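Local atomic coordinates of pesticidal crystal protein CRY4AA (Bacillus thuringiensis, PDB entry 2C9K), a protein that lyses midgut epithelial cells of mosquito larvae by binding to them and forming pores, this chain being the three-domain functional toxin. Residues A[39-44]-A[76-81]. Residues are numbered along the deposited sequence; the frame is centred on the assembly and turned at random.
Sequences PAQDQS and RSFNVI
Residues 39-44, a turn without regular secondary structure, come nearest to residues 76-81, which lead into and form part of helix 77-89, where the CA atoms of Asp-42 and Phe-78 lie 5.6 Å apart. Phe-78 carries the contact. A trans first torsion (chi1 176°) extends its ring away from the helix backbone, and one face of the ring meets Gln-41. The CA of Gln-41 stands almost straight above the ring centre, 3.7 Å from the centroid of Phe-78 and 13° off the ring normal, a CH-pi contact. The Gln-41 side chain then runs alongside the ring, its CB 3.4 Å from CE2 of Phe-78; the chain bends at chi2, and the plane of the terminal amide stands 67° from the ring. The backbone N of Asp-42 approaches CD2 of Phe-78 obliquely. Both segments belong to the N-terminal domain of this delta endotoxin, the helical bundle associated with pore formation in this family, and the contact joins the loop between helices 29-37 and 46-58 to helix 77-89 on the protein surface. Phe-78 also meets the ring of Phe-38 and packs on Ile-34. Within the loop, OG of Ser-44 accepts a hydrogen bond from N of Ala-40 and donates one to O of Gln-41, at 2.7 Å, which probably helps to fix the backbone at Gln-41, whose CA faces the ring. At the exposed margin, OD1 of Asp-42 lies 3.8 Å from OD1 of Asn-79, an approach of two oxygens without a bond between them.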
ATOM      1  N   PRO A  39     -16.949   6.229 -16.610  1.00 31.88           N
ATOM      2  CA  PRO A  39     -17.929   5.284 -17.162  1.00 34.31           C
ATOM      3  C   PRO A  39     -19.104   5.958 -17.897  1.00 35.84           C
ATOM      4  O   PRO A  39     -19.762   5.344 -18.739  1.00 35.59           O
ATOM      5  CB  PRO A  39     -18.372   4.493 -15.930  1.00 34.24           C
ATOM      6  CG  PRO A  39     -18.238   5.490 -14.827  1.00 33.58           C
ATOM      7  CD  PRO A  39     -16.917   6.147 -15.139  1.00 32.69           C
ATOM      8  N   ALA A  40     -19.354   7.222 -17.571  1.00 37.23           N
ATOM      9  CA  ALA A  40     -20.419   7.991 -18.205  1.00 39.32           C
ATOM     10  C   ALA A  40     -19.789   9.233 -18.836  1.00 41.91           C
ATOM     11  O   ALA A  40     -20.351  10.330 -18.783  1.00 42.58           O
ATOM     12  CB  ALA A  40     -21.464   8.397 -17.176  1.00 37.99           C
ATOM     13  N   GLN A  41     -18.606   9.047 -19.414  1.00 43.74           N
ATOM     14  CA  GLN A  41     -17.865  10.118 -20.075  1.00 46.26           C
ATOM     15  C   GLN A  41     -17.649  11.351 -19.205  1.00 47.89           C
ATOM     16  O   GLN A  41     -17.419  11.233 -18.000  1.00 48.53           O
ATOM     17  CB  GLN A  41     -18.566  10.505 -21.379  1.00 46.36           C
ATOM     18  CG  GLN A  41     -18.616   9.368 -22.381  1.00 46.55           C
ATOM     19  CD  GLN A  41     -19.400   8.183 -21.858  1.00 47.43           C
ATOM     20  OE1 GLN A  41     -20.613   8.266 -21.667  1.00 46.90           O
ATOM     21  NE2 GLN A  41     -18.708   7.075 -21.610  1.00 47.21           N
ATOM     22  N   ASP A  42     -17.712  12.533 -19.814  0.50 49.11           N
ATOM     23  CA  ASP A  42     -17.503  13.772 -19.078  0.50 50.82           C
ATOM     24  C   ASP A  42     -18.718  14.185 -18.259  0.50 50.86           C
ATOM     25  O   ASP A  42     -18.905  15.365 -17.962  0.50 49.94           O
ATOM     26  CB  ASP A  42     -17.118  14.905 -20.032  0.50 53.66           C
ATOM     27  CG  ASP A  42     -18.216  15.238 -21.019  1.00 56.76           C
ATOM     28  OD1 ASP A  42     -18.117  16.301 -21.671  1.00 57.58           O
ATOM     29  OD2 ASP A  42     -19.170  14.440 -21.147  1.00 58.61           O
ATOM     30  N   GLN A  43     -19.543  13.210 -17.899  1.00 51.78           N
ATOM     31  CA  GLN A  43     -20.730  13.470 -17.093  1.00 53.21           C
ATOM     32  C   GLN A  43     -20.895  12.357 -16.058  1.00 52.34           C
ATOM     33  O   GLN A  43     -22.009  11.952 -15.715  1.00 51.12           O
ATOM     34  CB  GLN A  43     -21.978  13.569 -17.981  1.00 55.39           C
ATOM     35  CG  GLN A  43     -22.346  12.289 -18.713  1.00 57.57           C
ATOM     36  CD  GLN A  43     -23.579  12.448 -19.586  1.00 59.26           C
ATOM     37  OE1 GLN A  43     -24.059  11.481 -20.187  1.00 60.39           O
ATOM     38  NE2 GLN A  43     -24.101  13.673 -19.662  1.00 58.85           N
ATOM     39  N   SER A  44     -19.760  11.873 -15.567  1.00 51.51           N
ATOM     40  CA  SER A  44     -19.734  10.813 -14.569  1.00 50.20           C
ATOM     41  C   SER A  44     -19.856  11.411 -13.168  1.00 48.34           C
ATOM     42  O   SER A  44     -19.882  12.630 -12.999  1.00 47.83           O
ATOM     43  CB  SER A  44     -18.419  10.031 -14.671  1.00 50.72           C
ATOM     44  OG  SER A  44     -18.141   9.631 -16.003  1.00 49.72           O
ATOM     45  N   ARG A  76     -13.243  17.028 -17.117  1.00 44.25           N
ATOM     46  CA  ARG A  76     -12.815  17.626 -18.370  1.00 44.92           C
ATOM     47  C   ARG A  76     -11.688  16.778 -18.923  1.00 45.23           C
ATOM     48  O   ARG A  76     -11.504  16.684 -20.135  1.00 47.80           O
ATOM     49  CB  ARG A  76     -12.289  19.039 -18.153  1.00 45.35           C
ATOM     50  CG  ARG A  76     -13.327  20.052 -17.730  1.00 47.39           C
ATOM     51  CD  ARG A  76     -12.633  21.343 -17.368  1.00 48.60           C
ATOM     52  NE  ARG A  76     -13.547  22.352 -16.855  1.00 51.56           N
ATOM     53  CZ  ARG A  76     -13.147  23.424 -16.182  1.00 54.02           C
ATOM     54  NH1 ARG A  76     -11.851  23.608 -15.948  1.00 53.62           N
ATOM     55  NH2 ARG A  76     -14.034  24.312 -15.748  1.00 54.71           N
ATOM     56  N   SER A  77     -10.927  16.168 -18.021  1.00 43.95           N
ATOM     57  CA  SER A  77      -9.809  15.331 -18.418  1.00 42.43           C
ATOM     58  C   SER A  77     -10.275  14.235 -19.366  1.00 42.32           C
ATOM     59  O   SER A  77      -9.493  13.731 -20.168  1.00 42.07           O
ATOM     60  CB  SER A  77      -9.148  14.699 -17.186  1.00 42.55           C
ATOM     61  OG  SER A  77      -8.538  15.672 -16.354  1.00 38.97           O
ATOM     62  N   PHE A  78     -11.548  13.867 -19.288  1.00 42.47           N
ATOM     63  CA  PHE A  78     -12.045  12.812 -20.159  1.00 44.53           C
ATOM     64  C   PHE A  78     -11.782  13.103 -21.631  1.00 45.91           C
ATOM     65  O   PHE A  78     -11.163  12.304 -22.331  1.00 46.10           O
ATOM     66  CB  PHE A  78     -13.541  12.584 -19.960  1.00 44.05           C
ATOM     67  CG  PHE A  78     -14.111  11.562 -20.898  1.00 45.05           C
ATOM     68  CD1 PHE A  78     -13.672  10.241 -20.855  1.00 45.78           C
ATOM     69  CD2 PHE A  78     -15.043  11.926 -21.865  1.00 45.37           C
ATOM     70  CE1 PHE A  78     -14.148   9.294 -21.766  1.00 44.91           C
ATOM     71  CE2 PHE A  78     -15.528  10.986 -22.782  1.00 45.13           C
ATOM     72  CZ  PHE A  78     -15.078   9.671 -22.732  1.00 44.59           C
ATOM     73  N   ASN A  79     -12.260  14.247 -22.102  1.00 47.88           N
ATOM     74  CA  ASN A  79     -12.067  14.617 -23.494  1.00 49.65           C
ATOM     75  C   ASN A  79     -10.601  14.873 -23.824  1.00 50.00           C
ATOM     76  O   ASN A  79     -10.126  14.482 -24.891  1.00 50.77           O
ATOM     77  CB  ASN A  79     -12.916  15.847 -23.833  1.00 50.32           C
ATOM     78  CG  ASN A  79     -14.345  15.482 -24.208  1.00 51.87           C
ATOM     79  OD1 ASN A  79     -15.232  16.333 -24.214  1.00 54.10           O
ATOM     80  ND2 ASN A  79     -14.568  14.213 -24.536  1.00 52.00           N
ATOM     81  N   VAL A  80      -9.881  15.515 -22.911  1.00 49.25           N
ATOM     82  CA  VAL A  80      -8.474  15.805 -23.148  1.00 49.33           C
ATOM     83  C   VAL A  80      -7.637  14.529 -23.155  1.00 49.96           C
ATOM     84  O   VAL A  80      -6.592  14.465 -23.803  1.00 51.33           O
ATOM     85  CB  VAL A  80      -7.911  16.790 -22.095  1.00 48.99           C
ATOM     86  CG1 VAL A  80      -6.418  17.008 -22.323  1.00 48.12           C
ATOM     87  CG2 VAL A  80      -8.655  18.117 -22.177  1.00 46.25           C
ATOM     88  N   ILE A  81      -8.094  13.507 -22.439  1.00 50.62           N
ATOM     89  CA  ILE A  81      -7.371  12.238 -22.400  1.00 50.85           C
ATOM     90  C   ILE A  81      -7.807  11.345 -23.565  1.00 49.85           C
ATOM     91  O   ILE A  81      -6.989  10.637 -24.152  1.00 50.14           O
ATOM     92  CB  ILE A  81      -7.587  11.501 -21.030  1.00 51.07           C
ATOM     93  CG1 ILE A  81      -6.520  11.939 -20.025  1.00 50.29           C
ATOM     94  CG2 ILE A  81      -7.492   9.993 -21.201  1.00 52.23           C
ATOM     95  CD1 ILE A  81      -6.522  13.409 -19.719  1.00 51.62           C
TER